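Local coordinates for variable region-containing chitin-binding protein 3 (Branchiostoma floridae, PDB 1XT5) that acts as an immune-type receptor that probably binds and may cleave chitin, its N-terminal immunoglobulin V-type domain being described here, at residues A[11-16]-A[128-133]; A[16-21]-A[99-104]; A[35-40]-A[109-114]; A[56-61]-A[86-91]. One frame throughout, in Å; residues are numbered along the deposited sequence.

Contact 1 of 4, residues A[11-16]-A[128-133]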
loop_
_atom_site.group_PDB
_atom_site.type_symbol
_atom_site.label_atom_id
_atom_site.label_comp_id
_atom_site.label_asym_id
_atom_site.label_seq_id
_atom_site.Cartn_x
_atom_site.Cartn_y
_atom_site.Cartn_z
ATOM N N HIS A 11 9.986 0.497 8.078
ATOM C CA HIS A 11 9.860 1.743 8.763
ATOM C C HIS A 11 8.453 1.906 9.328
ATOM O O HIS A 11 7.470 1.746 8.585
ATOM C CB HIS A 11 10.153 2.935 7.846
ATOM C CG HIS A 11 11.575 3.012 7.449
ATOM N ND1 HIS A 11 12.192 2.086 6.645
ATOM C CD2 HIS A 11 12.493 3.967 7.751
ATOM C CE1 HIS A 11 13.458 2.453 6.463
ATOM N NE2 HIS A 11 13.670 3.611 7.135
ATOM N N THR A 12 8.329 2.247 10.599
ATOM C CA THR A 12 7.057 2.583 11.196
ATOM C C THR A 12 6.688 4.045 11.065
ATOM O O THR A 12 5.549 4.427 11.308
ATOM C CB THR A 12 6.993 2.128 12.657
ATOM O OG1 THR A 12 8.068 2.726 13.373
ATOM C CG2 THR A 12 7.098 0.620 12.775
ATOM N N GLU A 13 7.662 4.849 10.662
ATOM C CA GLU A 13 7.427 6.269 10.391
ATOM C C GLU A 13 8.483 6.743 9.397
ATOM O O GLU A 13 9.602 6.238 9.386
ATOM C CB GLU A 13 7.427 7.082 11.678
ATOM C CG GLU A 13 8.751 7.078 12.386
ATOM C CD GLU A 13 8.656 7.940 13.652
ATOM O OE1 GLU A 13 9.183 9.050 13.642
ATOM O OE2 GLU A 13 7.991 7.525 14.624
ATOM N N VAL A 14 8.105 7.736 8.646
ATOM C CA VAL A 14 8.921 8.456 7.664
ATOM C C VAL A 14 8.573 9.922 7.763
ATOM O O VAL A 14 7.462 10.278 8.099
ATOM C CB VAL A 14 8.728 7.930 6.228
ATOM C CG1 VAL A 14 9.104 6.443 6.169
ATOM C CG2 VAL A 14 7.329 8.119 5.701
ATOM N N GLU A 15 9.531 10.789 7.484
ATOM C CA GLU A 15 9.325 12.250 7.563
ATOM C C GLU A 15 9.749 12.863 6.230
ATOM O O GLU A 15 10.764 12.442 5.646
ATOM C CB GLU A 15 10.076 12.834 8.726
ATOM C CG GLU A 15 9.890 14.324 8.868
ATOM C CD GLU A 15 10.335 14.944 10.184
ATOM O OE1 GLU A 15 10.292 16.191 10.234
ATOM O OE2 GLU A 15 10.725 14.200 11.094
ATOM N N VAL A 16 9.028 13.895 5.805
ATOM C CA VAL A 16 9.394 14.682 4.647
ATOM C C VAL A 16 8.884 16.100 4.810
ATOM O O VAL A 16 7.926 16.354 5.536
ATOM C CB VAL A 16 8.739 14.067 3.391
ATOM C CG1 VAL A 16 7.246 14.263 3.343
ATOM C CG2 VAL A 16 9.419 14.608 2.144
ATOM N N VAL A 128 3.551 5.765 9.616
ATOM C CA VAL A 128 3.222 7.164 9.838
ATOM C C VAL A 128 4.020 8.055 8.950
ATOM O O VAL A 128 5.245 7.846 8.784
ATOM C CB VAL A 128 3.491 7.497 11.353
ATOM C CG1 VAL A 128 3.474 8.994 11.595
ATOM C CG2 VAL A 128 2.461 6.834 12.215
ATOM N N LEU A 129 3.378 9.045 8.392
ATOM C CA LEU A 129 4.029 10.106 7.638
ATOM C C LEU A 129 3.983 11.404 8.495
ATOM O O LEU A 129 2.907 11.875 8.802
ATOM C CB LEU A 129 3.330 10.358 6.332
ATOM C CG LEU A 129 3.923 11.513 5.484
ATOM C CD1 LEU A 129 5.391 11.285 5.203
ATOM C CD2 LEU A 129 3.063 11.673 4.235
ATOM N N LYS A 130 5.160 11.875 8.830
ATOM C CA LYS A 130 5.351 13.170 9.472
ATOM C C LYS A 130 5.716 14.181 8.427
ATOM O O LYS A 130 6.621 13.957 7.590
ATOM C CB LYS A 130 6.445 13.120 10.538
ATOM C CG LYS A 130 6.155 12.278 11.729
ATOM C CD LYS A 130 7.397 12.178 12.623
ATOM C CE LYS A 130 7.171 11.665 13.977
ATOM N NZ LYS A 130 8.408 11.504 14.800
ATOM N N VAL A 131 4.993 15.295 8.390
ATOM C CA VAL A 131 5.272 16.392 7.482
ATOM C C VAL A 131 5.960 17.470 8.294
ATOM O O VAL A 131 5.352 18.049 9.171
ATOM C CB VAL A 131 4.021 16.877 6.740
ATOM C CG1 VAL A 131 4.360 18.017 5.794
ATOM C CG2 VAL A 131 3.336 15.723 6.022
ATOM N N THR A 132 7.233 17.729 8.008
ATOM C CA THR A 132 8.025 18.673 8.780
ATOM C C THR A 132 7.367 20.020 8.832
ATOM O O THR A 132 6.991 20.544 7.784
ATOM C CB THR A 132 9.423 18.807 8.148
ATOM O OG1 THR A 132 9.937 17.456 7.982
ATOM C CG2 THR A 132 10.391 19.631 8.967
ATOM N N GLY A 133 7.247 20.568 10.032
ATOM C CA GLY A 133 6.650 21.854 10.202
ATOM C C GLY A 133 5.162 21.871 10.192
ATOM O O GLY A 133 4.579 22.963 10.296
#
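Glu-13 to Val-16 run beside Val-128 to Val-131 as the parallel A'-G strand pair, the arrangement that brings the first part of an immunoglobulin V-set domain onto the sheet of its last strand. The axes of the two short strand segments approach to 4.7 Å, with 23° between their directions. As in any parallel ladder, Val-14 and Val-16 each turn both backbone groups to the partner: Val-14 spans Val-128 O and Lys-130 N, and Val-16 spans Lys-130 O and Thr-132 N. Thr-12 O extends the ladder by receiving Val-128 N at 2.9 Å.

On the face that carries Glu-13, Glu-15 and Lys-130, polar ends supply a second layer of bonding. Lys-130, extended beyond CG, brings NZ to 2.8 Å from Glu-13 OE1, a salt bridge met on the syn side of the carboxylate. Glu-15 has CG anti to the backbone N (chi1 -179°), and its OE1 accepts the hydroxyl of Thr-132 OG1 at 2.6 Å through the anti lone pair, the two side chains crossing at about a right angle. On the other face, Val-16 CG1 meets Leu-129 CD1 at 4.0 Å.

Val-14 and Val-16 also pack on Val-22 of strand 22-31, in the facing sheet, whereas Leu-129 joins the pair to strand 105-112 through a backbone bond with Gly-105 and its side-chain contact with Tyr-107.

Contact 2 of 4, residues A[16-21]-A[99-104]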
loop_
_atom_site.group_PDB
_atom_site.type_symbol
_atom_site.label_atom_id
_atom_site.label_comp_id
_atom_site.label_asym_id
_atom_site.label_seq_id
_atom_site.Cartn_x
_atom_site.Cartn_y
_atom_site.Cartn_z
ATOM N N VAL A 16 9.028 13.895 5.805
ATOM C CA VAL A 16 9.394 14.682 4.647
ATOM C C VAL A 16 8.884 16.100 4.810
ATOM O O VAL A 16 7.926 16.354 5.536
ATOM C CB VAL A 16 8.739 14.067 3.391
ATOM C CG1 VAL A 16 7.246 14.263 3.343
ATOM C CG2 VAL A 16 9.419 14.608 2.144
ATOM N N HIS A 17 9.517 17.036 4.101
ATOM C CA HIS A 17 8.977 18.396 4.025
ATOM C C HIS A 17 7.775 18.435 3.087
ATOM O O HIS A 17 7.752 17.720 2.077
ATOM C CB HIS A 17 10.146 19.261 3.502
ATOM C CG HIS A 17 11.427 19.329 4.259
ATOM N ND1 HIS A 17 12.698 18.956 3.898
ATOM C CD2 HIS A 17 11.593 19.822 5.503
ATOM C CE1 HIS A 17 13.557 19.218 4.898
ATOM N NE2 HIS A 17 12.894 19.760 5.922
ATOM N N ALA A 18 6.838 19.340 3.339
ATOM C CA ALA A 18 5.721 19.552 2.414
ATOM C C ALA A 18 6.342 20.031 1.118
ATOM O O ALA A 18 7.293 20.848 1.082
ATOM C CB ALA A 18 4.667 20.480 2.984
ATOM N N GLY A 19 5.772 19.556 0.027
ATOM C CA GLY A 19 6.186 19.792 -1.314
ATOM C C GLY A 19 7.162 18.742 -1.777
ATOM O O GLY A 19 7.403 18.627 -2.987
ATOM N N GLY A 20 7.700 17.953 -0.864
ATOM C CA GLY A 20 8.674 16.948 -1.207
ATOM C C GLY A 20 8.026 15.633 -1.627
ATOM O O GLY A 20 6.811 15.526 -1.718
ATOM N N THR A 21 8.855 14.666 -1.950
ATOM C CA THR A 21 8.516 13.324 -2.330
ATOM C C THR A 21 8.985 12.362 -1.246
ATOM O O THR A 21 10.107 12.489 -0.727
ATOM C CB THR A 21 9.106 12.968 -3.684
ATOM O OG1 THR A 21 8.544 13.847 -4.681
ATOM C CG2 THR A 21 8.821 11.525 -4.088
ATOM N N VAL A 99 4.029 16.467 -1.430
ATOM C CA VAL A 99 3.363 16.210 -0.173
ATOM C C VAL A 99 2.727 17.461 0.399
ATOM O O VAL A 99 3.340 18.518 0.518
ATOM C CB VAL A 99 4.354 15.547 0.818
ATOM C CG1 VAL A 99 3.799 15.523 2.196
ATOM C CG2 VAL A 99 4.721 14.153 0.345
ATOM N N HIS A 100 1.450 17.342 0.753
ATOM C CA HIS A 100 0.698 18.475 1.313
ATOM C C HIS A 100 0.764 18.475 2.829
ATOM O O HIS A 100 0.977 17.451 3.441
ATOM C CB HIS A 100 -0.773 18.369 0.916
ATOM C CG HIS A 100 -1.061 18.602 -0.529
ATOM N ND1 HIS A 100 -0.318 18.057 -1.561
ATOM C CD2 HIS A 100 -2.021 19.349 -1.117
ATOM C CE1 HIS A 100 -0.857 18.489 -2.713
ATOM N NE2 HIS A 100 -1.920 19.281 -2.479
ATOM N N PRO A 101 0.582 19.622 3.421
ATOM C CA PRO A 101 0.557 19.657 4.921
ATOM C C PRO A 101 -0.333 18.583 5.545
ATOM O O PRO A 101 0.038 17.819 6.483
ATOM C CB PRO A 101 0.102 21.067 5.219
ATOM C CG PRO A 101 0.540 21.892 4.061
ATOM C CD PRO A 101 0.400 20.957 2.856
ATOM N N GLN A 102 -1.529 18.403 4.985
ATOM C CA GLN A 102 -2.464 17.448 5.583
ATOM C C GLN A 102 -2.235 16.034 5.102
ATOM O O GLN A 102 -3.047 15.180 5.517
ATOM C CB GLN A 102 -3.877 17.873 5.238
ATOM C CG GLN A 102 -4.186 19.221 5.869
ATOM C CD GLN A 102 -3.629 19.513 7.242
ATOM O OE1 GLN A 102 -2.745 20.342 7.534
ATOM N NE2 GLN A 102 -4.178 18.787 8.199
ATOM N N ASP A 103 -1.207 15.775 4.352
ATOM C CA ASP A 103 -0.848 14.408 4.066
ATOM C C ASP A 103 -0.235 13.711 5.273
ATOM O O ASP A 103 -0.112 12.485 5.268
ATOM C CB ASP A 103 0.119 14.293 2.886
ATOM C CG ASP A 103 -0.450 14.533 1.517
ATOM O OD1 ASP A 103 -1.676 14.515 1.344
ATOM O OD2 ASP A 103 0.369 14.787 0.618
ATOM N N GLY A 104 0.177 14.429 6.345
ATOM C CA GLY A 104 0.614 13.720 7.531
ATOM C C GLY A 104 -0.472 12.847 8.074
ATOM O O GLY A 104 -1.672 13.146 7.998
#
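Val-99 meets the 16-21 turn with both its backbone and its side chain. Its N donates to Gly-20 O at 3.0 Å, and its O takes Gly-19 N at 2.7 Å, a donor lying in the carbonyl plane on a lone pair. The same oxygen has Ala-18 CA close by, in a bent CA-H...O contact. Beside this pair of bonds the Val-99 side chain reaches tip to tip toward that of Val-16, CG1 to CG1 at 3.8 Å, and Val-99 CG2 comes to 3.2 Å from Gly-20 O. Ala-18 CB, more loosely, faces the CD of Pro-101 at 4.3 Å.

One shell out, the donor and acceptor of the glycines are placed by a type II beta turn from His-17 to Gly-20, closed by Gly-20 N to His-17 O. Gly-19 sits third in it with a positive phi of 91°. On the partner side, the 3-10 segment 101-103 begins two residues after Val-99, past His-100, and Asp-103 ties it back: OD2 accepts His-100 N at 2.8 Å from above the carboxylate plane, while Asp-103 N returns a bond to His-100 O. The same OD2 forms a salt bridge with Arg-83, a pairing familiar in V domains, and Asp-103 O receives Tyr-107 OH, the tyrosine corner of the immunoglobulin fold.

The chemistry thus divides. Peptide groups fix the A'-B turn to the E-F loop, methyls of Val-16 and Val-99 pack against each other beside these bonds, and the buried Asp-103, which takes an N-H and a guanidinium on one oxygen, is probably ionised.

Contact 3 of 4, residues A[35-40]-A[109-114]. With SO4 (sulfate ion), chain B.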
loop_
_atom_site.group_PDB
_atom_site.type_symbol
_atom_site.label_atom_id
_atom_site.label_comp_id
_atom_site.label_asym_id
_atom_site.label_seq_id
_atom_site.Cartn_x
_atom_site.Cartn_y
_atom_site.Cartn_z
ATOM N N GLN A 35 -1.570 -17.132 -6.586
ATOM C CA GLN A 35 -2.429 -16.187 -7.297
ATOM C C GLN A 35 -2.072 -14.738 -6.924
ATOM O O GLN A 35 -1.721 -14.488 -5.739
ATOM C CB GLN A 35 -3.921 -16.406 -6.983
ATOM C CG GLN A 35 -4.377 -17.769 -7.474
ATOM C CD GLN A 35 -5.875 -17.942 -7.382
ATOM O OE1 GLN A 35 -6.514 -17.489 -6.429
ATOM N NE2 GLN A 35 -6.445 -18.569 -8.401
ATOM N N PRO A 36 -2.090 -13.785 -7.837
ATOM C CA PRO A 36 -1.738 -12.387 -7.431
ATOM C C PRO A 36 -2.733 -11.828 -6.438
ATOM O O PRO A 36 -3.920 -12.061 -6.553
ATOM C CB PRO A 36 -1.804 -11.635 -8.758
ATOM C CG PRO A 36 -2.650 -12.494 -9.642
ATOM C CD PRO A 36 -2.454 -13.915 -9.243
ATOM N N PRO A 37 -2.266 -11.140 -5.398
ATOM C CA PRO A 37 -3.128 -10.476 -4.422
ATOM C C PRO A 37 -3.542 -9.114 -4.898
ATOM O O PRO A 37 -3.346 -8.745 -6.051
ATOM C CB PRO A 37 -2.241 -10.505 -3.165
ATOM C CG PRO A 37 -0.890 -10.250 -3.748
ATOM C CD PRO A 37 -0.835 -11.049 -5.019
ATOM N N VAL A 38 -4.155 -8.359 -4.008
ATOM C CA VAL A 38 -4.546 -6.988 -4.239
ATOM C C VAL A 38 -3.992 -6.102 -3.139
ATOM O O VAL A 38 -4.086 -6.434 -1.946
ATOM C CB VAL A 38 -6.059 -6.864 -4.437
ATOM C CG1 VAL A 38 -6.887 -7.494 -3.359
ATOM C CG2 VAL A 38 -6.412 -5.386 -4.626
ATOM N N ILE A 39 -3.356 -5.020 -3.586
ATOM C CA ILE A 39 -2.670 -4.077 -2.711
ATOM C C ILE A 39 -3.528 -2.868 -2.535
ATOM O O ILE A 39 -4.006 -2.287 -3.530
ATOM C CB ILE A 39 -1.317 -3.634 -3.372
ATOM C CG1 ILE A 39 -0.302 -4.764 -3.427
ATOM C CG2 ILE A 39 -0.735 -2.387 -2.727
ATOM C CD1 ILE A 39 -0.602 -6.089 -4.055
ATOM N N SER A 40 -3.719 -2.429 -1.296
ATOM C CA SER A 40 -4.390 -1.191 -0.987
ATOM C C SER A 40 -3.533 -0.370 -0.027
ATOM O O SER A 40 -3.016 -0.903 0.947
ATOM C CB SER A 40 -5.734 -1.456 -0.301
ATOM O OG SER A 40 -6.574 -2.272 -1.072
ATOM N N CYS A 109 -0.515 -0.204 4.611
ATOM C CA CYS A 109 -0.211 -1.089 3.494
ATOM C C CYS A 109 -0.963 -2.395 3.774
ATOM O O CYS A 109 -0.626 -3.106 4.705
ATOM C CB CYS A 109 1.282 -1.324 3.427
ATOM S SG CYS A 109 1.680 -2.388 2.011
ATOM N N GLN A 110 -1.984 -2.646 2.987
ATOM C CA GLN A 110 -2.830 -3.819 3.109
ATOM C C GLN A 110 -2.615 -4.675 1.866
ATOM O O GLN A 110 -2.705 -4.186 0.741
ATOM C CB GLN A 110 -4.288 -3.413 3.236
ATOM C CG GLN A 110 -5.225 -4.607 3.329
ATOM C CD GLN A 110 -6.629 -4.123 3.484
ATOM O OE1 GLN A 110 -7.051 -3.742 4.560
ATOM N NE2 GLN A 110 -7.340 -4.030 2.391
ATOM N N VAL A 111 -2.382 -5.968 2.065
ATOM C CA VAL A 111 -2.239 -6.901 0.966
ATOM C C VAL A 111 -3.193 -8.069 1.262
ATOM O O VAL A 111 -3.207 -8.606 2.383
ATOM C CB VAL A 111 -0.798 -7.367 0.764
ATOM C CG1 VAL A 111 -0.681 -8.220 -0.508
ATOM C CG2 VAL A 111 0.174 -6.208 0.698
ATOM N N ALA A 112 -4.003 -8.446 0.278
ATOM C CA ALA A 112 -5.046 -9.427 0.521
ATOM C C ALA A 112 -5.224 -10.318 -0.703
ATOM O O ALA A 112 -5.069 -9.869 -1.840
ATOM C CB ALA A 112 -6.391 -8.746 0.796
ATOM N N GLN A 113 -5.615 -11.552 -0.449
ATOM C CA GLN A 113 -6.156 -12.366 -1.507
ATOM C C GLN A 113 -7.317 -11.645 -2.199
ATOM O O GLN A 113 -8.043 -10.901 -1.539
ATOM C CB GLN A 113 -6.687 -13.670 -0.977
ATOM C CG GLN A 113 -5.636 -14.529 -0.337
ATOM C CD GLN A 113 -6.265 -15.791 0.235
ATOM O OE1 GLN A 113 -7.162 -15.720 1.069
ATOM N NE2 GLN A 113 -5.818 -16.936 -0.237
ATOM N N TRP A 114 -7.530 -11.890 -3.468
ATOM C CA TRP A 114 -8.656 -11.275 -4.172
ATOM C C TRP A 114 -9.997 -11.634 -3.525
ATOM O O TRP A 114 -10.909 -10.812 -3.530
ATOM C CB TRP A 114 -8.732 -11.716 -5.620
ATOM C CG TRP A 114 -7.683 -11.152 -6.509
ATOM C CD1 TRP A 114 -6.647 -10.344 -6.215
ATOM C CD2 TRP A 114 -7.575 -11.374 -7.927
ATOM N NE1 TRP A 114 -5.914 -10.028 -7.299
ATOM C CE2 TRP A 114 -6.463 -10.671 -8.400
ATOM C CE3 TRP A 114 -8.338 -12.107 -8.839
ATOM C CZ2 TRP A 114 -6.052 -10.664 -9.735
ATOM C CZ3 TRP A 114 -7.951 -12.112 -10.153
ATOM C CH2 TRP A 114 -6.847 -11.415 -10.590
HETATM S S SO4 B . -7.128 -20.791 1.300
HETATM O O1 SO4 B . -8.141 -21.606 0.490
HETATM O O2 SO4 B . -6.648 -19.692 0.449
HETATM O O3 SO4 B . -6.068 -21.572 1.776
HETATM O O4 SO4 B . -7.861 -20.232 2.431
HETATM O O HOH W 1 -5.747 -13.463 -5.011
HETATM O O HOH W 2 -6.089 -4.899 -0.378
#
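Val-111 CG1 lies at the apolar centre, where Pro-37 and Ile-39 run alongside it pointing the same way: Pro-37 CG is 3.8 Å from it and Ile-39 CD1 4.1 Å. With CG1 anti to the backbone N (chi1 -173°), one methyl serves both neighbours. Met-5 and Val-7 of strand 4-8 also pack against Val-111, and Cys-109 is bound to Cys-26 in the disulfide that joins the two sheets.

Outward from this centre come the backbones, the antiparallel C and F strands of the V-set fold. Val-38 with Ala-112 and Ser-40 with Gln-110 are hydrogen-bonded pairs, Ile-39 with Val-111 the non-hydrogen-bonded pair between them. On the face of Val-38 and Ser-40, a water accepts from Gln-110 NE2, donates to Val-38 O and bonds Ser-40 OG, linking two side chains too far apart to bond directly.

Past the ladder, the Trp-114 ring turns back toward Pro-36 and Pro-37. Pro-36 O lies over one ring face, 2.9 Å from NE1 but poorly angled for a hydrogen bond, and Pro-36 CG touches CZ2 at 3.9 Å. Pro-37 O sits instead at the ring edge, where NE1 gives it a weak hydrogen bond of 3.1 Å. A second water takes Trp-114 N and donates to Pro-36 O. At the polar edge, Gln-113 NE2 serves Asp-33 and, at 3.0 Å, O2 of a sulfate probably from the crystallisation liquor.

Contact 4 of 4, residues A[56-61]-A[86-91]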
loop_
_atom_site.group_PDB
_atom_site.type_symbol
_atom_site.label_atom_id
_atom_site.label_comp_id
_atom_site.label_asym_id
_atom_site.label_seq_id
_atom_site.Cartn_x
_atom_site.Cartn_y
_atom_site.Cartn_z
ATOM N N GLY A 56 -4.159 -1.594 -6.343
ATOM C CA GLY A 56 -3.659 -2.231 -7.527
ATOM C C GLY A 56 -3.551 -3.722 -7.402
ATOM O O GLY A 56 -3.534 -4.278 -6.305
ATOM N N ASN A 57 -3.433 -4.379 -8.555
ATOM C CA ASN A 57 -3.186 -5.796 -8.583
ATOM C C ASN A 57 -2.606 -6.175 -9.950
ATOM O O ASN A 57 -2.977 -5.600 -10.954
ATOM C CB ASN A 57 -4.450 -6.653 -8.354
ATOM C CG ASN A 57 -5.596 -6.383 -9.294
ATOM O OD1 ASN A 57 -6.430 -5.520 -9.108
ATOM N ND2 ASN A 57 -5.654 -7.171 -10.383
ATOM N N TYR A 58 -1.730 -7.166 -9.966
ATOM C CA TYR A 58 -1.349 -7.760 -11.243
ATOM C C TYR A 58 -2.578 -8.426 -11.875
ATOM O O TYR A 58 -3.432 -8.954 -11.157
ATOM C CB TYR A 58 -0.292 -8.844 -11.031
ATOM C CG TYR A 58 1.045 -8.304 -10.592
ATOM C CD1 TYR A 58 1.565 -8.601 -9.345
ATOM C CD2 TYR A 58 1.810 -7.500 -11.408
ATOM C CE1 TYR A 58 2.789 -8.141 -8.933
ATOM C CE2 TYR A 58 3.043 -7.016 -10.993
ATOM C CZ TYR A 58 3.523 -7.320 -9.758
ATOM O OH TYR A 58 4.730 -6.830 -9.322
ATOM N N ASN A 59 -2.637 -8.420 -13.168
ATOM C CA ASN A 59 -3.677 -9.137 -13.881
ATOM C C ASN A 59 -3.220 -10.570 -14.073
ATOM O O ASN A 59 -2.049 -10.903 -14.184
ATOM C CB ASN A 59 -3.966 -8.472 -15.213
ATOM C CG ASN A 59 -4.647 -7.113 -14.985
ATOM O OD1 ASN A 59 -5.390 -6.940 -14.028
ATOM N ND2 ASN A 59 -4.400 -6.195 -15.921
ATOM N N TRP A 60 -4.215 -11.433 -14.181
ATOM C CA TRP A 60 -4.015 -12.862 -14.357
ATOM C C TRP A 60 -3.437 -13.089 -15.739
ATOM O O TRP A 60 -3.904 -12.446 -16.670
ATOM C CB TRP A 60 -5.390 -13.536 -14.243
ATOM C CG TRP A 60 -5.370 -14.981 -14.478
ATOM C CD1 TRP A 60 -4.981 -15.954 -13.615
ATOM C CD2 TRP A 60 -5.760 -15.637 -15.694
ATOM N NE1 TRP A 60 -5.100 -17.197 -14.204
ATOM C CE2 TRP A 60 -5.585 -17.014 -15.489
ATOM C CE3 TRP A 60 -6.238 -15.091 -16.902
ATOM C CZ2 TRP A 60 -5.892 -17.899 -16.509
ATOM C CZ3 TRP A 60 -6.546 -15.972 -17.919
ATOM C CH2 TRP A 60 -6.358 -17.313 -17.668
ATOM N N GLN A 61 -2.462 -13.967 -15.756
ATOM C CA GLN A 61 -1.673 -14.343 -16.930
ATOM C C GLN A 61 -2.018 -15.771 -17.336
ATOM O O GLN A 61 -2.051 -16.047 -18.532
ATOM C CB GLN A 61 -0.188 -14.162 -16.670
ATOM C CG GLN A 61 0.605 -13.305 -17.648
ATOM C CD GLN A 61 0.373 -11.813 -17.641
ATOM O OE1 GLN A 61 0.863 -11.062 -18.516
ATOM N NE2 GLN A 61 -0.359 -11.182 -16.720
ATOM N N VAL A 86 2.783 3.068 -6.946
ATOM C CA VAL A 86 3.447 1.869 -6.464
ATOM C C VAL A 86 4.172 1.264 -7.644
ATOM O O VAL A 86 3.538 0.730 -8.554
ATOM C CB VAL A 86 2.441 0.892 -5.812
ATOM C CG1 VAL A 86 3.122 -0.411 -5.415
ATOM C CG2 VAL A 86 1.821 1.500 -4.562
ATOM N N ALA A 87 5.500 1.332 -7.641
ATOM C CA ALA A 87 6.292 0.877 -8.787
ATOM C C ALA A 87 6.274 -0.638 -8.957
ATOM O O ALA A 87 6.406 -1.117 -10.098
ATOM C CB ALA A 87 7.741 1.330 -8.642
ATOM N N ASN A 88 6.183 -1.358 -7.865
ATOM C CA ASN A 88 6.323 -2.820 -7.895
ATOM C C ASN A 88 5.269 -3.415 -6.984
ATOM O O ASN A 88 5.398 -3.367 -5.764
ATOM C CB ASN A 88 7.724 -3.212 -7.415
ATOM C CG ASN A 88 7.963 -4.700 -7.480
ATOM O OD1 ASN A 88 7.146 -5.499 -7.621
ATOM N ND2 ASN A 88 9.210 -5.113 -7.202
ATOM N N LEU A 89 4.194 -3.990 -7.571
ATOM C CA LEU A 89 3.138 -4.499 -6.721
ATOM C C LEU A 89 3.557 -5.658 -5.871
ATOM O O LEU A 89 2.934 -5.924 -4.824
ATOM C CB LEU A 89 1.916 -4.863 -7.583
ATOM C CG LEU A 89 1.155 -3.703 -8.186
ATOM C CD1 LEU A 89 0.191 -4.184 -9.242
ATOM C CD2 LEU A 89 0.421 -2.893 -7.138
ATOM N N ALA A 90 4.595 -6.385 -6.251
ATOM C CA ALA A 90 5.126 -7.483 -5.453
ATOM C C ALA A 90 5.942 -6.977 -4.273
ATOM O O ALA A 90 6.236 -7.805 -3.369
ATOM C CB ALA A 90 6.008 -8.410 -6.294
ATOM N N ALA A 91 6.291 -5.719 -4.210
ATOM C CA ALA A 91 7.103 -5.103 -3.139
ATOM C C ALA A 91 6.559 -3.681 -3.002
ATOM O O ALA A 91 7.163 -2.706 -3.455
ATOM C CB ALA A 91 8.577 -5.122 -3.505
#
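Asn-57 and Leu-89 have the closest CA atoms of the two segments, 6.7 Å apart, too wide for strand pairing. One side is the end of the C' strand of the V-set domain, residues 56-58; the other is the D-E loop, bent into a type I beta turn from Asn-88 to Ala-91 that Ala-91 N closes on Asn-88 O. Side chains, with one backbone N-H, hold the loop to the strand end.

Leu-89 does most of the packing. Its CB stands over one face of the Tyr-58 ring, offset toward the rim, in a CH-pi contact of 3.9 Å to the centroid and 26° from the normal. The two side chains slide past each other in opposite directions, and the leucine methyls reach the strand backbone: CD1 lies 3.5 Å from Asn-57 C, and CD2 4.2 Å from Gly-56 CA. Phe-67 meets the Tyr-58 ring as well, with planes about 20° apart.

The phenol oxygen completes the join. Tyr-58 OH accepts Ala-90 N at 3.1 Å, a bent bond of 135°, and also bonds Glu-69, whose other carboxylate oxygen takes Leu-89 N. Glu-69 therefore braces both the ring and the turn. Ala-90 N is shared further with Asn-88 OD1, the weak closing bond of an Asx turn, at 3.0 Å; Ala-90 CB rests 3.6 Å from Tyr-58 OH.

Overall arrangement
Following the chain from the N terminus, contact 1 closes the longest loop, bringing residues 11-16 to 128-133 near the C terminus; the other three contacts nest inside it. Contact 2 starts from the same Val-16 and ties the A'-B turn to the E-F loop, touching contact 1 directly. Contact 3 pairs 35-40 with 109-114 and crosses contact 2, since their segments alternate along the chain. Contact 4 lies within the loops of both. Its Gly-56 probably hydrogen-bonds Ile-39 across neighbouring strands, so contacts 3 and 4 also touch. Contacts 1 and 2 thus occupy one end of the sandwich, and 3 and 4 the other; contact centres at one end lie about 24 to 26 Å from those at the other.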